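Local coordinates for protein PTS system, IIA component (Enterococcus faecalis, PDB 3BED) that probably accepts a phosphoryl group and passes it on within a mannose/sorbose-type sugar phosphotransferase system, at residues M80-M83 with Q88-V91; D33-S38 with A53-E58; I9-G14 with C76-M81. One frame throughout, in Å; residues are numbered along the deposited sequence. Where two conformers were deposited one is given.

Interaction 1: residues M80-M83 with Q88-V91; sequences MMAM and QLRV
The turn from helix 74-82 into strand 89-93, an edge strand of the parallel sheet within this chain, closes where selenomethionine M83 folds over L89 and V91. M83 carries most of the contact. Its chain leaves the backbone anti to the carbonyl carbon (chi1 -65°), runs extended, then bends at the selenium. Along the way M83 CG lies 3.9 Å from L89 CD2, the two side chains crossing at about a right angle. The selenium follows, with M83 SE 3.8 Å from V91 CG2, and the terminal methyl passes over the strand backbone, M83 CE standing 3.3 Å from L89 O. That same carbonyl oxygen takes a hydrogen bond from R90 NH1 at 3.0 Å, the donor lying above the carbonyl plane while the oxygen stays in the plane of the guanidinium group. NH1 also bonds to P87 O, and NE forms a salt bridge to D112. A82 CB also reaches L89 CD2 at 3.7 Å, next to L52 and L56 of helix 44-59. I129 of the second subunit packs on both M83 and V91, and V91 makes backbone hydrogen bonds to that subunit. This is the helix-to-strand return of an alpha/beta fold built on a parallel sheet.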
loop_
_atom_site.group_PDB
_atom_site.type_symbol
_atom_site.label_atom_id
_atom_site.label_comp_id
_atom_site.label_asym_id
_atom_site.label_seq_id
_atom_site.Cartn_x
_atom_site.Cartn_y
_atom_site.Cartn_z
HETATM N N MSE A 80 -1.275 -10.256 -15.164
HETATM C CA MSE A 80 -1.928 -11.547 -15.340
HETATM C C MSE A 80 -1.798 -12.058 -16.787
HETATM O O MSE A 80 -1.549 -13.247 -17.022
HETATM C CB MSE A 80 -3.409 -11.443 -14.981
HETATM C CG MSE A 80 -4.084 -12.784 -14.994
HETATM SE SE MSE A 80 -5.957 -12.610 -14.541
HETATM C CE MSE A 80 -6.489 -11.232 -15.868
HETATM N N MSE A 81 -1.992 -11.150 -17.754
HETATM C CA MSE A 81 -1.955 -11.538 -19.174
HETATM C C MSE A 81 -0.520 -12.000 -19.547
HETATM O O MSE A 81 -0.321 -12.901 -20.360
HETATM C CB MSE A 81 -2.360 -10.366 -20.080
HETATM C CG MSE A 81 -3.877 -10.086 -20.075
HETATM SE SE MSE A 81 -4.297 -8.639 -21.329
HETATM C CE MSE A 81 -4.789 -7.316 -20.003
ATOM N N ALA A 82 0.480 -11.381 -18.940
ATOM C CA ALA A 82 1.876 -11.742 -19.206
ATOM C C ALA A 82 2.200 -13.159 -18.727
ATOM O O ALA A 82 3.095 -13.843 -19.279
ATOM C CB ALA A 82 2.809 -10.675 -18.593
HETATM N N MSE A 83 1.482 -13.649 -17.722
HETATM C CA MSE A 83 1.726 -15.013 -17.295
HETATM C C MSE A 83 1.518 -16.086 -18.381
HETATM O O MSE A 83 2.078 -17.198 -18.266
HETATM C CB MSE A 83 0.904 -15.346 -16.058
HETATM C CG MSE A 83 1.282 -14.542 -14.814
HETATM SE SE MSE A 83 0.018 -14.959 -13.363
HETATM C CE MSE A 83 0.746 -16.600 -12.812
ATOM N N GLN A 88 7.471 -18.567 -15.605
ATOM C CA GLN A 88 7.979 -18.443 -14.239
ATOM C C GLN A 88 7.645 -17.091 -13.606
ATOM O O GLN A 88 8.287 -16.697 -12.631
ATOM C CB GLN A 88 9.490 -18.676 -14.223
ATOM C CG GLN A 88 9.902 -20.021 -14.868
ATOM C CD GLN A 88 11.300 -20.403 -14.518
ATOM O OE1 GLN A 88 12.219 -20.084 -15.252
ATOM N NE2 GLN A 88 11.483 -21.017 -13.353
ATOM N N LEU A 89 6.633 -16.411 -14.173
ATOM C CA LEU A 89 6.121 -15.167 -13.622
ATOM C C LEU A 89 4.920 -15.472 -12.767
ATOM O O LEU A 89 4.055 -16.255 -13.174
ATOM C CB LEU A 89 5.684 -14.253 -14.777
ATOM C CG LEU A 89 4.892 -12.980 -14.390
ATOM C CD1 LEU A 89 5.791 -12.022 -13.618
ATOM C CD2 LEU A 89 4.345 -12.293 -15.634
ATOM N N ARG A 90 4.862 -14.876 -11.568
ATOM C CA ARG A 90 3.663 -14.928 -10.735
ATOM C C ARG A 90 3.246 -13.498 -10.375
ATOM O O ARG A 90 4.043 -12.562 -10.511
ATOM C CB ARG A 90 3.883 -15.762 -9.461
ATOM C CG ARG A 90 4.424 -17.204 -9.705
ATOM C CD ARG A 90 3.311 -18.167 -10.192
ATOM N NE ARG A 90 3.838 -19.516 -10.408
ATOM C CZ ARG A 90 4.587 -19.912 -11.443
ATOM N NH1 ARG A 90 4.866 -19.098 -12.465
ATOM N NH2 ARG A 90 5.050 -21.175 -11.456
ATOM N N VAL A 91 2.018 -13.372 -9.877
ATOM C CA VAL A 91 1.424 -12.072 -9.571
ATOM C C VAL A 91 0.690 -12.163 -8.255
ATOM O O VAL A 91 -0.101 -13.074 -8.049
ATOM C CB VAL A 91 0.407 -11.655 -10.666
ATOM C CG1 VAL A 91 -0.228 -10.291 -10.334
ATOM C CG2 VAL A 91 1.086 -11.604 -12.063
#

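Interaction 2: residues D33-S38 with A53-E58; sequences DAAIVS and AAILKE
I55 of helix 44-59 points its side chain at strand 35-39, and in this contact between a helix and the parallel sheet of an alpha/beta fold it is met by A35, I36 and V37. The two elements form the first half of a beta-alpha-beta crossover that goes on to strand 64-68: the chain leaves strand 35-39, turns, and comes back along helix 44-59 close to antiparallel, the axes of strand 35-38 and helix 53-58 making 159° at a closest approach of 9.6 Å. Nothing polar bridges them; the contact is made by the branches of one isoleucine.

I55 divides its two arms between the strand residues. With CG1 anti to the carbonyl carbon (chi1 -67°), the longer arm stretches out to the strand, while CG2 turns off to one flank. That shorter branch meets the methyl of A35, I55 CG2 lying 3.8 Å from A35 CB. Because A35 directs its CB at the helix, its small methyl sits beside both arms, and I55 CD1 is also 3.9 Å from A35 CB. V37, two residues on along the strand, offers one methyl: the side chains of V37 and I55 meet at a slant, and only CG2 of the valine comes close. I36, between them, turns its side chain to the opposite face of the sheet, where it packs on L10 and on L21 of helix 16-28, so it meets the isoleucine through its backbone.

I9 of the neighbouring strand 7-13 packs on I55 as well, which continues the apolar floor under the helix beyond strand 35-39. At the end of the longer arm, the terminal methyl I55 CD1 lies 3.7 Å from V37 CG2 and equally 3.7 Å from the carbonyl oxygen I36 O.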
loop_
_atom_site.group_PDB
_atom_site.type_symbol
_atom_site.label_atom_id
_atom_site.label_comp_id
_atom_site.label_asym_id
_atom_site.label_seq_id
_atom_site.Cartn_x
_atom_site.Cartn_y
_atom_site.Cartn_z
ATOM N N ASP A 33 15.422 -3.990 -4.372
ATOM C CA ASP A 33 15.414 -3.665 -5.785
ATOM C C ASP A 33 14.205 -4.264 -6.483
ATOM O O ASP A 33 13.818 -5.421 -6.223
ATOM C CB ASP A 33 16.703 -4.128 -6.466
ATOM C CG ASP A 33 16.938 -3.417 -7.783
ATOM O OD1 ASP A 33 16.343 -2.321 -8.018
ATOM O OD2 ASP A 33 17.716 -3.964 -8.599
ATOM N N ALA A 34 13.613 -3.468 -7.359
ATOM C CA ALA A 34 12.477 -3.924 -8.152
ATOM C C ALA A 34 12.376 -3.047 -9.358
ATOM O O ALA A 34 12.764 -1.854 -9.311
ATOM C CB ALA A 34 11.154 -3.888 -7.342
ATOM N N ALA A 35 11.924 -3.626 -10.461
ATOM C CA ALA A 35 11.493 -2.790 -11.591
ATOM C C ALA A 35 10.125 -2.234 -11.234
ATOM O O ALA A 35 9.464 -2.745 -10.335
ATOM C CB ALA A 35 11.423 -3.620 -12.861
ATOM N N ILE A 36 9.747 -1.150 -11.905
ATOM C CA ILE A 36 8.474 -0.485 -11.589
ATOM C C ILE A 36 7.713 -0.251 -12.865
ATOM O O ILE A 36 8.302 0.150 -13.874
ATOM C CB ILE A 36 8.746 0.929 -10.952
ATOM C CG1 ILE A 36 9.537 0.811 -9.628
ATOM C CG2 ILE A 36 7.472 1.690 -10.773
ATOM C CD1 ILE A 36 8.792 0.010 -8.505
ATOM N N VAL A 37 6.403 -0.492 -12.831
ATOM C CA VAL A 37 5.476 0.044 -13.861
ATOM C C VAL A 37 4.509 1.008 -13.189
ATOM O O VAL A 37 3.763 0.621 -12.257
ATOM C CB VAL A 37 4.659 -1.045 -14.556
ATOM C CG1 VAL A 37 3.659 -0.418 -15.580
ATOM C CG2 VAL A 37 5.592 -2.063 -15.210
ATOM N N SER A 38 4.561 2.245 -13.664
ATOM C CA SER A 38 3.710 3.339 -13.213
ATOM C C SER A 38 2.743 3.649 -14.340
ATOM O O SER A 38 3.145 4.228 -15.386
ATOM C CB SER A 38 4.581 4.569 -12.947
ATOM O OG SER A 38 5.407 4.324 -11.807
ATOM N N ALA A 53 6.141 -5.216 -20.856
ATOM C CA ALA A 53 6.818 -6.095 -21.848
ATOM C C ALA A 53 8.309 -5.727 -21.932
ATOM O O ALA A 53 9.154 -6.624 -22.031
ATOM C CB ALA A 53 6.189 -5.954 -23.229
ATOM N N ALA A 54 8.622 -4.427 -21.858
ATOM C CA ALA A 54 10.025 -3.988 -21.945
ATOM C C ALA A 54 10.859 -4.581 -20.817
ATOM O O ALA A 54 12.011 -4.997 -21.032
ATOM C CB ALA A 54 10.096 -2.500 -21.947
ATOM N N ILE A 55 10.287 -4.629 -19.617
ATOM C CA ILE A 55 10.955 -5.191 -18.458
ATOM C C ILE A 55 11.076 -6.709 -18.577
ATOM O O ILE A 55 12.159 -7.286 -18.374
ATOM C CB ILE A 55 10.149 -4.849 -17.200
ATOM C CG1 ILE A 55 10.199 -3.330 -16.961
ATOM C CG2 ILE A 55 10.682 -5.622 -15.998
ATOM C CD1 ILE A 55 9.143 -2.839 -15.976
ATOM N N LEU A 56 9.985 -7.374 -18.944
ATOM C CA LEU A 56 9.996 -8.853 -18.998
ATOM C C LEU A 56 10.877 -9.371 -20.143
ATOM O O LEU A 56 11.532 -10.420 -20.002
ATOM C CB LEU A 56 8.594 -9.410 -19.156
ATOM C CG LEU A 56 7.618 -9.189 -17.977
ATOM C CD1 LEU A 56 6.267 -9.805 -18.305
ATOM C CD2 LEU A 56 8.104 -9.750 -16.655
ATOM N N LYS A 57 10.886 -8.641 -21.246
ATOM C CA LYS A 57 11.708 -9.032 -22.406
ATOM C C LYS A 57 13.180 -8.907 -22.082
ATOM O O LYS A 57 13.991 -9.747 -22.518
ATOM C CB LYS A 57 11.392 -8.185 -23.629
ATOM C CG LYS A 57 10.079 -8.516 -24.284
ATOM C CD LYS A 57 9.803 -7.586 -25.475
ATOM C CE LYS A 57 8.398 -7.800 -26.047
ATOM N NZ LYS A 57 8.052 -6.701 -27.046
ATOM N N GLU A 58 13.525 -7.861 -21.336
ATOM C CA GLU A 58 14.902 -7.606 -20.943
ATOM C C GLU A 58 15.413 -8.754 -20.062
ATOM O O GLU A 58 16.585 -9.158 -20.182
ATOM C CB GLU A 58 15.015 -6.256 -20.225
ATOM C CG GLU A 58 16.352 -6.006 -19.506
ATOM C CD GLU A 58 17.512 -5.719 -20.454
ATOM O OE1 GLU A 58 17.283 -5.517 -21.670
ATOM O OE2 GLU A 58 18.658 -5.696 -19.965
#

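Interaction 3: residues I9-G14 with C76-M81; sequences ILMSHG and CNVAMM
M11, a selenomethionine in the inner strand 7-13, reaches across to A79 and V78 of helix 74-82, joining strand and helix in the interior of the alpha/beta fold. Followed from its start, the strand first brings I9, which packs on L56 of helix 44-59, and then L10, whose side chain takes the other face of the sheet. M11 next turns back to the face covered by helix 74-82. The side chain goes out straight as far as the selenium, and the turn at chi3 (67°) swings the terminal methyl aside. The selenium therefore faces the helix, M11 SE lying 3.9 Å from A79 CB, while the methyl makes a looser touch, M11 CE to V78 CG1 at 4.3 Å. S12 points away from the helix, and its OG bonds to H13 O at 2.9 Å, the hydroxyl approaching from above the carbonyl plane. At the strand's end H13 is tied in from elsewhere: its backbone N bonds to D69, and its O to the hydroxyl of S23 in the second subunit. Between strand and helix, then, the chemistry is wholly apolar: a bent, unbranched side chain packs by dispersion against an alanine and a valine, all three buried, and no directional bond runs between the two segments.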
loop_
_atom_site.group_PDB
_atom_site.type_symbol
_atom_site.label_atom_id
_atom_site.label_comp_id
_atom_site.label_asym_id
_atom_site.label_seq_id
_atom_site.Cartn_x
_atom_site.Cartn_y
_atom_site.Cartn_z
ATOM N N ILE A 9 8.912 -6.933 -9.448
ATOM C CA ILE A 9 8.352 -5.833 -10.233
ATOM C C ILE A 9 7.198 -5.306 -9.390
ATOM O O ILE A 9 6.318 -6.081 -9.013
ATOM C CB ILE A 9 7.823 -6.299 -11.594
ATOM C CG1 ILE A 9 8.937 -6.991 -12.414
ATOM C CG2 ILE A 9 7.227 -5.060 -12.359
ATOM C CD1 ILE A 9 8.485 -7.585 -13.734
ATOM N N LEU A 10 7.158 -4.009 -9.150
ATOM C CA LEU A 10 5.958 -3.424 -8.482
ATOM C C LEU A 10 5.218 -2.622 -9.519
ATOM O O LEU A 10 5.827 -1.861 -10.250
ATOM C CB LEU A 10 6.366 -2.506 -7.299
ATOM C CG LEU A 10 7.372 -3.033 -6.251
ATOM C CD1 LEU A 10 7.479 -2.046 -5.113
ATOM C CD2 LEU A 10 6.959 -4.399 -5.745
HETATM N N MSE A 11 3.893 -2.771 -9.559
HETATM C CA MSE A 11 3.091 -2.132 -10.597
HETATM C C MSE A 11 1.912 -1.467 -9.974
HETATM O O MSE A 11 1.245 -2.041 -9.096
HETATM C CB MSE A 11 2.540 -3.173 -11.600
HETATM C CG MSE A 11 3.598 -3.942 -12.310
HETATM SE SE MSE A 11 2.814 -5.031 -13.753
HETATM C CE MSE A 11 2.243 -3.720 -14.922
ATOM N N SER A 12 1.617 -0.261 -10.471
ATOM C CA SER A 12 0.429 0.419 -9.939
ATOM C C SER A 12 -0.167 1.423 -10.875
ATOM O O SER A 12 0.499 1.861 -11.831
ATOM C CB SER A 12 0.738 1.188 -8.627
ATOM O OG SER A 12 1.556 2.337 -8.830
ATOM N N HIS A 13 -1.418 1.817 -10.577
ATOM C CA HIS A 13 -1.909 3.100 -11.075
ATOM C C HIS A 13 -0.981 4.175 -10.541
ATOM O O HIS A 13 -0.646 4.152 -9.347
ATOM C CB HIS A 13 -3.305 3.408 -10.515
ATOM C CG HIS A 13 -4.351 2.419 -10.918
ATOM N ND1 HIS A 13 -4.419 1.149 -10.373
ATOM C CD2 HIS A 13 -5.356 2.499 -11.825
ATOM C CE1 HIS A 13 -5.455 0.507 -10.895
ATOM N NE2 HIS A 13 -6.041 1.301 -11.780
ATOM N N GLY A 14 -0.574 5.119 -11.402
ATOM C CA GLY A 14 0.198 6.266 -10.947
ATOM C C GLY A 14 1.531 5.805 -10.333
ATOM O O GLY A 14 2.124 4.786 -10.751
ATOM N N CYS A 76 -2.794 -4.764 -12.818
ATOM C CA CYS A 76 -2.876 -6.164 -12.454
ATOM C C CYS A 76 -3.296 -7.064 -13.637
ATOM O O CYS A 76 -2.698 -8.148 -13.861
ATOM C CB CYS A 76 -3.789 -6.330 -11.257
ATOM S SG CYS A 76 -3.641 -7.977 -10.483
ATOM N N ASN A 77 -4.290 -6.620 -14.420
ATOM C CA ASN A 77 -4.709 -7.431 -15.580
ATOM C C ASN A 77 -3.560 -7.652 -16.575
ATOM O O ASN A 77 -3.385 -8.717 -17.147
ATOM C CB ASN A 77 -5.860 -6.735 -16.312
ATOM C CG ASN A 77 -7.116 -6.616 -15.449
ATOM O OD1 ASN A 77 -7.317 -7.392 -14.500
ATOM N ND2 ASN A 77 -7.991 -5.677 -15.817
ATOM N N VAL A 78 -2.776 -6.615 -16.764
ATOM C CA VAL A 78 -1.658 -6.682 -17.702
ATOM C C VAL A 78 -0.604 -7.697 -17.207
ATOM O O VAL A 78 -0.089 -8.470 -17.997
ATOM C CB VAL A 78 -1.083 -5.314 -17.871
ATOM C CG1 VAL A 78 0.361 -5.339 -18.480
ATOM C CG2 VAL A 78 -2.029 -4.484 -18.692
ATOM N N ALA A 79 -0.341 -7.695 -15.893
ATOM C CA ALA A 79 0.576 -8.663 -15.267
ATOM C C ALA A 79 0.018 -10.068 -15.461
ATOM O O ALA A 79 0.744 -10.974 -15.902
ATOM C CB ALA A 79 0.778 -8.347 -13.764
HETATM N N MSE A 80 -1.275 -10.256 -15.164
HETATM C CA MSE A 80 -1.928 -11.547 -15.340
HETATM C C MSE A 80 -1.798 -12.058 -16.787
HETATM O O MSE A 80 -1.549 -13.247 -17.022
HETATM C CB MSE A 80 -3.409 -11.443 -14.981
HETATM C CG MSE A 80 -4.084 -12.784 -14.994
HETATM SE SE MSE A 80 -5.957 -12.610 -14.541
HETATM C CE MSE A 80 -6.489 -11.232 -15.868
HETATM N N MSE A 81 -1.992 -11.150 -17.754
HETATM C CA MSE A 81 -1.955 -11.538 -19.174
HETATM C C MSE A 81 -0.520 -12.000 -19.547
HETATM O O MSE A 81 -0.321 -12.901 -20.360
HETATM C CB MSE A 81 -2.360 -10.366 -20.080
HETATM C CG MSE A 81 -3.877 -10.086 -20.075
HETATM SE SE MSE A 81 -4.297 -8.639 -21.329
HETATM C CE MSE A 81 -4.789 -7.316 -20.003
#

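Interactions 1 and 3 draw on the same helix 74-82, which meets the edge strand 89-93 in the first and the inner strand 7-13 in the third; V91 CG2 lies 3.7 Å from A79 CB, so the two run into each other. Interaction 2 sets helix 44-59 on strand 35-39, at the other edge of the sheet but on the same face, and its L56 packs on A82 of interaction 1. No hydrogen bond crosses any of the three; interactions 1 and 2 also set a methyl against a backbone carbonyl oxygen, while interaction 3 is side chain on side chain. Interaction 3 is buried, the others partly. The second subunit reaches interactions 1 and 3 but not interaction 2.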